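Local coordinates for protein exodeoxyribonuclease III (PDB 2VOA) that cleaves DNA at abasic sites as an AP endonuclease of the exonuclease III family, probably with the help of magnesium or manganese ions, at residues 137-143 / 220-226; 104-108 / 119-124. The protein carries 1 engineered substitution. All blocks are in the same frame, centred on the assembly; numbering follows the deposited sequence. Where two conformers were deposited one is given.

Contact 1. Residues 137-143 / 220-226; sequences FRSFAVW and ILATPPL
In one of the two mixed sheets of the DNase I-like fold, strand 141-143 pairs antiparallel with strand 220-222 (axes 4.7 Å apart, 150° between directions). W143 and L221 form a hydrogen-bonded pair, W143 N to L221 O 2.8 Å and L221 N to W143 O 2.7 Å; V142 and A222, CA atoms 4.5 Å apart, form the adjacent non-hydrogen-bonded pair. L221 (chi1 m) and W143 (chi1 t) share a sheet face beneath helix 170-180, where L221 CD2 makes a CH-pi contact 4.0 Å from the centroid of the W143 six-membered ring. T223 ends the ladder, its N 3.0 Å from A141 O, and occupies the N-cap position of the short helix 224-227. With chi1 p, its hydroxyl turns to the other segment instead of capping. F140 lies against that helix, L226 CD1 being 4.2 Å from its ring centroid. T223 OG1 accepts from A141 N at 3.1 Å and donates to S139 O at 2.6 Å.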
ATOM      1  N   PHE A 137       7.176 -21.619  38.275  1.00 30.07           N
ATOM      2  CA  PHE A 137       8.469 -20.936  38.157  1.00 29.88           C
ATOM      3  C   PHE A 137       9.676 -21.876  38.232  1.00 29.86           C
ATOM      4  O   PHE A 137      10.800 -21.449  37.998  1.00 30.23           O
ATOM      5  CB  PHE A 137       8.571 -19.767  39.148  1.00 30.21           C
ATOM      6  CG  PHE A 137       7.750 -18.583  38.734  1.00 29.72           C
ATOM      7  CD1 PHE A 137       6.397 -18.501  39.062  1.00 31.21           C
ATOM      8  CD2 PHE A 137       8.321 -17.577  37.957  1.00 31.04           C
ATOM      9  CE1 PHE A 137       5.638 -17.410  38.645  1.00 32.04           C
ATOM     10  CE2 PHE A 137       7.573 -16.508  37.530  1.00 31.71           C
ATOM     11  CZ  PHE A 137       6.232 -16.413  37.872  1.00 30.44           C
ATOM     12  N   ARG A 138       9.423 -23.142  38.547  1.00 29.78           N
ATOM     13  CA  ARG A 138      10.430 -24.205  38.455  1.00 30.76           C
ATOM     14  C   ARG A 138      10.391 -24.933  37.107  1.00 31.28           C
ATOM     15  O   ARG A 138      11.148 -25.904  36.898  1.00 31.31           O
ATOM     16  CB  ARG A 138      10.250 -25.229  39.589  1.00 31.32           C
ATOM     17  CG  ARG A 138      10.252 -24.625  40.975  1.00 34.87           C
ATOM     18  CD  ARG A 138      10.815 -25.613  41.991  1.00 41.26           C
ATOM     19  NE  ARG A 138      12.244 -25.376  42.213  1.00 47.31           N
ATOM     20  CZ  ARG A 138      13.143 -26.304  42.537  1.00 49.51           C
ATOM     21  NH1 ARG A 138      12.800 -27.585  42.675  1.00 49.71           N
ATOM     22  NH2 ARG A 138      14.411 -25.943  42.713  1.00 52.06           N
ATOM     23  N   SER A 139       9.481 -24.510  36.228  1.00 30.78           N
ATOM     24  CA  SER A 139       9.407 -25.027  34.850  1.00 31.44           C
ATOM     25  C   SER A 139       9.930 -23.986  33.870  1.00 30.30           C
ATOM     26  O   SER A 139      10.157 -22.831  34.242  1.00 29.28           O
ATOM     27  CB  SER A 139       7.957 -25.370  34.457  1.00 32.25           C
ATOM     28  OG  SER A 139       7.180 -24.205  34.124  1.00 36.56           O
ATOM     29  N   PHE A 140      10.101 -24.397  32.616  1.00 28.88           N
ATOM     30  CA  PHE A 140      10.389 -23.458  31.535  1.00 28.67           C
ATOM     31  C   PHE A 140       9.119 -22.766  31.049  1.00 28.72           C
ATOM     32  O   PHE A 140       8.222 -23.407  30.491  1.00 28.92           O
ATOM     33  CB  PHE A 140      11.003 -24.165  30.327  1.00 27.80           C
ATOM     34  CG  PHE A 140      12.383 -24.723  30.544  1.00 27.98           C
ATOM     35  CD1 PHE A 140      12.939 -25.547  29.554  1.00 28.39           C
ATOM     36  CD2 PHE A 140      13.139 -24.428  31.677  1.00 28.22           C
ATOM     37  CE1 PHE A 140      14.233 -26.087  29.699  1.00 27.18           C
ATOM     38  CE2 PHE A 140      14.443 -24.971  31.844  1.00 28.94           C
ATOM     39  CZ  PHE A 140      14.983 -25.811  30.848  1.00 27.65           C
ATOM     40  N   ALA A 141       9.052 -21.459  31.267  1.00 28.94           N
ATOM     41  CA  ALA A 141       7.982 -20.632  30.739  1.00 28.37           C
ATOM     42  C   ALA A 141       8.551 -19.310  30.251  1.00 29.20           C
ATOM     43  O   ALA A 141       9.555 -18.819  30.791  1.00 28.25           O
ATOM     44  CB  ALA A 141       6.894 -20.383  31.788  1.00 29.11           C
ATOM     45  N   VAL A 142       7.919 -18.774  29.215  1.00 29.17           N
ATOM     46  CA  VAL A 142       8.267 -17.456  28.672  1.00 31.07           C
ATOM     47  C   VAL A 142       6.994 -16.629  28.579  1.00 30.74           C
ATOM     48  O   VAL A 142       5.989 -17.086  28.020  1.00 30.93           O
ATOM     49  CB  VAL A 142       8.991 -17.543  27.275  1.00 31.83           C
ATOM     50  CG1 VAL A 142      10.175 -18.481  27.311  0.50 32.69           C
ATOM     51  CG2 VAL A 142       8.045 -17.935  26.128  0.50 32.28           C
ATOM     52  N   TRP A 143       7.044 -15.419  29.136  1.00 30.80           N
ATOM     53  CA  TRP A 143       6.000 -14.430  28.957  1.00 29.96           C
ATOM     54  C   TRP A 143       6.665 -13.424  28.043  1.00 31.78           C
ATOM     55  O   TRP A 143       7.728 -12.869  28.370  1.00 31.56           O
ATOM     56  CB  TRP A 143       5.575 -13.859  30.308  1.00 30.52           C
ATOM     57  CG  TRP A 143       4.862 -12.556  30.258  1.00 29.45           C
ATOM     58  CD1 TRP A 143       3.935 -12.128  29.328  1.00 31.67           C
ATOM     59  CD2 TRP A 143       4.999 -11.496  31.209  1.00 30.58           C
ATOM     60  NE1 TRP A 143       3.505 -10.844  29.655  1.00 31.33           N
ATOM     61  CE2 TRP A 143       4.167 -10.433  30.782  1.00 31.77           C
ATOM     62  CE3 TRP A 143       5.782 -11.326  32.361  1.00 32.93           C
ATOM     63  CZ2 TRP A 143       4.083  -9.208  31.482  1.00 31.34           C
ATOM     64  CZ3 TRP A 143       5.716 -10.097  33.051  1.00 31.74           C
ATOM     65  CH2 TRP A 143       4.858  -9.060  32.600  1.00 30.72           C
ATOM     66  N   ILE A 220      11.030 -10.244  26.421  1.00 30.42           N
ATOM     67  CA  ILE A 220      10.944 -11.682  26.595  1.00 29.97           C
ATOM     68  C   ILE A 220      11.348 -11.973  28.040  1.00 30.23           C
ATOM     69  O   ILE A 220      12.500 -11.759  28.422  1.00 28.99           O
ATOM     70  CB  ILE A 220      11.878 -12.438  25.624  1.00 29.15           C
ATOM     71  CG1 ILE A 220      11.422 -12.201  24.167  1.00 31.57           C
ATOM     72  CG2 ILE A 220      11.911 -13.948  25.975  1.00 29.00           C
ATOM     73  CD1 ILE A 220      12.463 -12.645  23.120  1.00 32.40           C
ATOM     74  N   LEU A 221      10.384 -12.441  28.836  1.00 29.83           N
ATOM     75  CA  LEU A 221      10.617 -12.698  30.254  1.00 30.22           C
ATOM     76  C   LEU A 221      10.621 -14.195  30.467  1.00 30.75           C
ATOM     77  O   LEU A 221       9.674 -14.868  30.077  1.00 31.88           O
ATOM     78  CB  LEU A 221       9.524 -12.054  31.111  1.00 30.55           C
ATOM     79  CG  LEU A 221       9.337 -10.526  31.148  1.00 34.33           C
ATOM     80  CD1 LEU A 221      10.651  -9.781  31.077  1.00 33.84           C
ATOM     81  CD2 LEU A 221       8.466 -10.055  30.062  1.00 35.22           C
ATOM     82  N   ALA A 222      11.697 -14.716  31.047  1.00 29.76           N
ATOM     83  CA  ALA A 222      11.816 -16.167  31.201  1.00 28.90           C
ATOM     84  C   ALA A 222      11.854 -16.549  32.683  1.00 28.26           C
ATOM     85  O   ALA A 222      12.379 -15.799  33.530  1.00 28.42           O
ATOM     86  CB  ALA A 222      13.085 -16.658  30.488  1.00 29.76           C
ATOM     87  N   THR A 223      11.302 -17.720  33.012  1.00 28.10           N
ATOM     88  CA  THR A 223      11.365 -18.198  34.389  1.00 27.80           C
ATOM     89  C   THR A 223      12.822 -18.497  34.725  1.00 27.49           C
ATOM     90  O   THR A 223      13.632 -18.661  33.808  1.00 28.35           O
ATOM     91  CB  THR A 223      10.548 -19.498  34.564  1.00 28.39           C
ATOM     92  OG1 THR A 223      10.930 -20.446  33.550  1.00 28.37           O
ATOM     93  CG2 THR A 223       9.051 -19.187  34.513  1.00 28.43           C
ATOM     94  N   PRO A 224      13.182 -18.515  36.028  1.00 28.40           N
ATOM     95  CA  PRO A 224      14.612 -18.683  36.362  1.00 27.82           C
ATOM     96  C   PRO A 224      15.390 -19.840  35.685  1.00 27.98           C
ATOM     97  O   PRO A 224      16.484 -19.584  35.185  1.00 28.49           O
ATOM     98  CB  PRO A 224      14.637 -18.770  37.897  1.00 28.26           C
ATOM     99  CG  PRO A 224      13.326 -18.112  38.346  1.00 29.47           C
ATOM    100  CD  PRO A 224      12.331 -18.328  37.220  1.00 28.69           C
ATOM    101  N   PRO A 225      14.829 -21.078  35.627  1.00 27.77           N
ATOM    102  CA  PRO A 225      15.606 -22.188  35.056  1.00 27.90           C
ATOM    103  C   PRO A 225      15.826 -22.027  33.551  1.00 27.21           C
ATOM    104  O   PRO A 225      16.847 -22.481  33.035  1.00 27.39           O
ATOM    105  CB  PRO A 225      14.751 -23.436  35.334  1.00 27.28           C
ATOM    106  CG  PRO A 225      13.509 -22.988  35.939  1.00 29.03           C
ATOM    107  CD  PRO A 225      13.478 -21.507  36.050  1.00 28.30           C
ATOM    108  N   LEU A 226      14.880 -21.395  32.865  1.00 27.45           N
ATOM    109  CA  LEU A 226      15.041 -21.093  31.453  1.00 27.90           C
ATOM    110  C   LEU A 226      15.989 -19.902  31.230  1.00 28.80           C
ATOM    111  O   LEU A 226      16.873 -19.946  30.357  1.00 28.60           O
ATOM    112  CB  LEU A 226      13.680 -20.860  30.802  1.00 28.79           C
ATOM    113  CG  LEU A 226      13.747 -20.597  29.298  1.00 27.32           C
ATOM    114  CD1 LEU A 226      14.506 -21.760  28.576  1.00 28.45           C
ATOM    115  CD2 LEU A 226      12.354 -20.389  28.707  1.00 29.16           C
TER

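Contact 2. Residues 104-108 / 119-124. With nucleotides of chain D.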
ATOM      1  N   THR A 104       1.366 -11.495  25.369  1.00 29.25           N
ATOM      2  CA  THR A 104       0.460 -10.403  25.743  1.00 29.17           C
ATOM      3  C   THR A 104       0.680  -9.142  24.907  1.00 29.79           C
ATOM      4  O   THR A 104       1.841  -8.762  24.590  1.00 29.71           O
ATOM      5  CB  THR A 104       0.617  -9.978  27.245  1.00 29.99           C
ATOM      6  OG1 THR A 104       1.963  -9.565  27.466  1.00 29.41           O
ATOM      7  CG2 THR A 104       0.296 -11.121  28.198  1.00 30.79           C
ATOM      8  N   TYR A 105      -0.430  -8.470  24.601  1.00 29.19           N
ATOM      9  CA  TYR A 105      -0.401  -7.138  24.056  1.00 28.86           C
ATOM     10  C   TYR A 105      -1.106  -6.255  25.087  1.00 28.42           C
ATOM     11  O   TYR A 105      -2.344  -6.185  25.133  1.00 29.04           O
ATOM     12  CB  TYR A 105      -1.080  -7.074  22.666  1.00 29.83           C
ATOM     13  CG  TYR A 105      -1.195  -5.674  22.149  1.00 30.59           C
ATOM     14  CD1 TYR A 105      -0.074  -4.825  22.135  1.00 31.26           C
ATOM     15  CD2 TYR A 105      -2.427  -5.165  21.701  1.00 32.42           C
ATOM     16  CE1 TYR A 105      -0.166  -3.514  21.693  1.00 31.29           C
ATOM     17  CE2 TYR A 105      -2.542  -3.854  21.247  1.00 33.33           C
ATOM     18  CZ  TYR A 105      -1.412  -3.028  21.260  1.00 33.24           C
ATOM     19  OH  TYR A 105      -1.514  -1.728  20.827  1.00 37.66           O
ATOM     20  N   VAL A 106      -0.309  -5.660  25.974  1.00 28.70           N
ATOM     21  CA  VAL A 106      -0.831  -4.892  27.109  1.00 28.86           C
ATOM     22  C   VAL A 106      -1.490  -3.603  26.630  1.00 28.66           C
ATOM     23  O   VAL A 106      -0.989  -2.962  25.726  1.00 28.96           O
ATOM     24  CB  VAL A 106       0.333  -4.618  28.088  1.00 28.53           C
ATOM     25  CG1 VAL A 106      -0.086  -3.663  29.213  1.00 29.75           C
ATOM     26  CG2 VAL A 106       0.883  -5.966  28.643  1.00 29.96           C
ATOM     27  N   PRO A 107      -2.642  -3.196  27.239  1.00 29.08           N
ATOM     28  CA  PRO A 107      -3.212  -1.885  26.818  1.00 29.01           C
ATOM     29  C   PRO A 107      -2.187  -0.738  26.882  1.00 29.05           C
ATOM     30  O   PRO A 107      -1.463  -0.577  27.871  1.00 30.04           O
ATOM     31  CB  PRO A 107      -4.358  -1.652  27.823  1.00 28.56           C
ATOM     32  CG  PRO A 107      -4.799  -3.092  28.167  1.00 29.20           C
ATOM     33  CD  PRO A 107      -3.460  -3.851  28.267  1.00 28.51           C
ATOM     34  N   GLN A 108      -2.120   0.044  25.813  1.00 28.49           N
ATOM     35  CA  GLN A 108      -1.141   1.134  25.754  1.00 28.92           C
ATOM     36  C   GLN A 108      -1.442   2.264  26.767  1.00 28.23           C
ATOM     37  O   GLN A 108      -0.528   2.771  27.403  1.00 29.23           O
ATOM     38  CB  GLN A 108      -1.040   1.675  24.330  1.00 29.34           C
ATOM     39  CG  GLN A 108       0.127   2.635  24.144  1.00 30.54           C
ATOM     40  CD  GLN A 108      -0.274   4.108  24.183  1.00 31.07           C
ATOM     41  OE1 GLN A 108      -1.461   4.473  24.189  1.00 31.43           O
ATOM     42  NE2 GLN A 108       0.728   4.966  24.181  1.00 33.37           N
ATOM     43  N   TYR A 119      -7.533   1.542  32.991  1.00 26.23           N
ATOM     44  CA  TYR A 119      -7.737   0.181  32.466  1.00 27.21           C
ATOM     45  C   TYR A 119      -6.407  -0.576  32.278  1.00 27.07           C
ATOM     46  O   TYR A 119      -6.302  -1.755  32.644  1.00 27.09           O
ATOM     47  CB  TYR A 119      -8.571   0.197  31.164  1.00 28.78           C
ATOM     48  CG  TYR A 119      -8.951  -1.210  30.772  1.00 29.27           C
ATOM     49  CD1 TYR A 119      -9.941  -1.903  31.492  1.00 30.98           C
ATOM     50  CD2 TYR A 119      -8.283  -1.867  29.754  1.00 28.16           C
ATOM     51  CE1 TYR A 119     -10.280  -3.211  31.162  1.00 31.56           C
ATOM     52  CE2 TYR A 119      -8.614  -3.184  29.401  1.00 28.12           C
ATOM     53  CZ  TYR A 119      -9.599  -3.840  30.124  1.00 30.35           C
ATOM     54  OH  TYR A 119      -9.925  -5.125  29.797  1.00 33.02           O
ATOM     55  N   LYS A 120      -5.383   0.120  31.786  1.00 26.54           N
ATOM     56  CA  LYS A 120      -4.030  -0.451  31.663  1.00 26.06           C
ATOM     57  C   LYS A 120      -3.506  -0.912  33.036  1.00 26.17           C
ATOM     58  O   LYS A 120      -2.973  -2.027  33.184  1.00 26.25           O
ATOM     59  CB  LYS A 120      -3.078   0.582  31.047  1.00 26.15           C
ATOM     60  CG  LYS A 120      -1.605   0.097  30.939  1.00 25.52           C
ATOM     61  CD  LYS A 120      -0.769   1.217  30.348  1.00 26.80           C
ATOM     62  CE  LYS A 120       0.607   0.722  29.981  1.00 26.96           C
ATOM     63  NZ  LYS A 120       1.336   1.723  29.135  1.00 28.45           N
ATOM     64  N   LEU A 121      -3.640  -0.056  34.039  1.00 26.35           N
ATOM     65  CA  LEU A 121      -3.151  -0.396  35.393  1.00 25.98           C
ATOM     66  C   LEU A 121      -3.905  -1.604  35.923  1.00 26.41           C
ATOM     67  O   LEU A 121      -3.310  -2.531  36.455  1.00 27.37           O
ATOM     68  CB  LEU A 121      -3.244   0.798  36.353  1.00 26.42           C
ATOM     69  CG  LEU A 121      -2.418   2.047  35.961  1.00 25.30           C
ATOM     70  CD1 LEU A 121      -2.653   3.209  36.973  1.00 24.36           C
ATOM     71  CD2 LEU A 121      -0.927   1.686  35.816  1.00 27.96           C
ATOM     72  N   GLN A 122      -5.221  -1.593  35.758  1.00 26.42           N
ATOM     73  CA  GLN A 122      -6.029  -2.726  36.183  1.00 27.00           C
ATOM     74  C   GLN A 122      -5.626  -4.018  35.454  1.00 26.81           C
ATOM     75  O   GLN A 122      -5.637  -5.095  36.053  1.00 27.15           O
ATOM     76  CB  GLN A 122      -7.513  -2.389  35.992  1.00 26.70           C
ATOM     77  CG  GLN A 122      -7.980  -1.314  36.960  1.00 27.95           C
ATOM     78  CD  GLN A 122      -9.283  -0.646  36.537  1.00 31.32           C
ATOM     79  OE1 GLN A 122      -9.622   0.436  37.027  1.00 33.76           O
ATOM     80  NE2 GLN A 122     -10.012  -1.278  35.630  1.00 30.02           N
ATOM     81  N   TRP A 123      -5.270  -3.910  34.164  1.00 26.90           N
ATOM     82  CA  TRP A 123      -4.880  -5.065  33.330  1.00 27.64           C
ATOM     83  C   TRP A 123      -3.585  -5.670  33.856  1.00 28.57           C
ATOM     84  O   TRP A 123      -3.480  -6.887  34.020  1.00 28.36           O
ATOM     85  CB  TRP A 123      -4.665  -4.630  31.883  1.00 28.46           C
ATOM     86  CG  TRP A 123      -5.014  -5.686  30.845  1.00 29.47           C
ATOM     87  CD1 TRP A 123      -6.249  -5.902  30.297  1.00 28.68           C
ATOM     88  CD2 TRP A 123      -4.135  -6.662  30.250  1.00 28.20           C
ATOM     89  NE1 TRP A 123      -6.196  -6.935  29.387  1.00 29.34           N
ATOM     90  CE2 TRP A 123      -4.914  -7.420  29.331  1.00 28.37           C
ATOM     91  CE3 TRP A 123      -2.766  -6.962  30.391  1.00 29.63           C
ATOM     92  CZ2 TRP A 123      -4.367  -8.471  28.552  1.00 30.86           C
ATOM     93  CZ3 TRP A 123      -2.219  -7.996  29.612  1.00 28.42           C
ATOM     94  CH2 TRP A 123      -3.020  -8.738  28.707  1.00 29.26           C
ATOM     95  N   LEU A 124      -2.622  -4.799  34.177  1.00 28.50           N
ATOM     96  CA  LEU A 124      -1.354  -5.256  34.765  1.00 28.71           C
ATOM     97  C   LEU A 124      -1.557  -5.907  36.142  1.00 28.24           C
ATOM     98  O   LEU A 124      -0.889  -6.895  36.461  1.00 27.99           O
ATOM     99  CB  LEU A 124      -0.331  -4.111  34.838  1.00 28.96           C
ATOM    100  CG  LEU A 124       0.249  -3.686  33.473  1.00 28.45           C
ATOM    101  CD1 LEU A 124       1.009  -2.377  33.680  1.00 30.33           C
ATOM    102  CD2 LEU A 124       1.143  -4.798  32.835  1.00 30.46           C
TER
ATOM    103  P    DC D  10      -5.216   2.324  21.156  1.00 32.95           P
ATOM    104  OP1  DC D  10      -5.303   0.924  21.660  1.00 31.51           O
ATOM    105  OP2  DC D  10      -5.561   3.479  22.036  1.00 29.72           O
ATOM    106  O5'  DC D  10      -3.733   2.543  20.651  1.00 30.26           O
ATOM    107  C5'  DC D  10      -3.102   1.560  19.852  1.00 30.51           C
ATOM    108  C4'  DC D  10      -1.766   2.128  19.438  1.00 30.29           C
ATOM    109  O4'  DC D  10      -1.968   3.229  18.522  1.00 30.21           O
ATOM    110  C3'  DC D  10      -0.955   2.722  20.581  1.00 29.60           C
ATOM    111  O3'  DC D  10       0.312   2.119  20.584  1.00 31.06           O
ATOM    112  C2'  DC D  10      -0.842   4.221  20.293  1.00 29.41           C
ATOM    113  C1'  DC D  10      -0.990   4.217  18.774  1.00 29.16           C
ATOM    114  N1   DC D  10      -1.441   5.485  18.118  1.00 28.23           N
ATOM    115  C2   DC D  10      -0.799   5.854  16.922  1.00 29.40           C
ATOM    116  O2   DC D  10       0.115   5.149  16.466  1.00 27.63           O
ATOM    117  N3   DC D  10      -1.196   6.987  16.287  1.00 29.02           N
ATOM    118  C4   DC D  10      -2.180   7.728  16.793  1.00 29.74           C
ATOM    119  N4   DC D  10      -2.507   8.833  16.114  1.00 27.85           N
ATOM    120  C5   DC D  10      -2.852   7.375  18.016  1.00 28.84           C
ATOM    121  C6   DC D  10      -2.459   6.248  18.637  1.00 29.09           C
TER
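Strand 99-105, helix 115-134 and strand 141-144 form a beta-alpha-beta unit of the DNase I-like fold, and here the end of its first strand and the loop beyond pack on the helix. T104 meets the edge of the W123 indole, its CB 4.1 Å from W123 CH2, while its hydroxyl bonds W143 in the unit's last strand. Y105, a predicted active-site residue, points its CA-to-CB bond away from the helix. Its side chain lies beside E35 and N148, both predicted to bind Mg(2+), and its OH comes within 3.8 Å of C5' of DC10 of chain D. V106 points sideways, yet its methyl groups reach the helix: CG2 lies 3.8 Å from W123 CZ3 and CG1 4.0 Å from L124 CD2. Its O accepts a hydrogen bond from N148 ND2. P107 buries the most surface here. Its CD sits over the W123 face in a CH-pi contact, 3.7 Å from the centroid of the five-membered ring, and its CG is 4.0 Å from Y119 CE2. W123 NE1 and Y119 OH both hydrogen-bond D87 OD2, so two aromatic side chains that meet P107 share one carboxylate. The Q108 CA-to-CB bond points away from the helix; CG passes 3.6 Å from O3' of DC10 of chain D, while the amide end bonds F110 and the modified cysteine at position 167. K120, extended with all four chi angles t, bonds N148 O and V166 O, and its NZ donates a hydrogen bond to Q108 O at 2.8 Å.

Both contacts reach the same sheet, in which strands 99-105 and 141-144 are parallel neighbours. Contact 2 joins the first of these to the helix that follows it, and contact 1 begins in the loop between that helix and the second strand. They touch where W143 NE1 lies 3.0 Å from T104 OG1, a probable hydrogen bond between the two strands. Contact 1 is partly buried, its loop end reaching the surface and its nearest atom about 16 Å from the DNA; it combines a strand ladder with two bonds of a threonine hydroxyl and apolar packing. Contact 2 is buried, holds a predicted active-site tyrosine and touches the DNA; proline and aromatic packing dominates, with a single cross-segment hydrogen bond from a lysine.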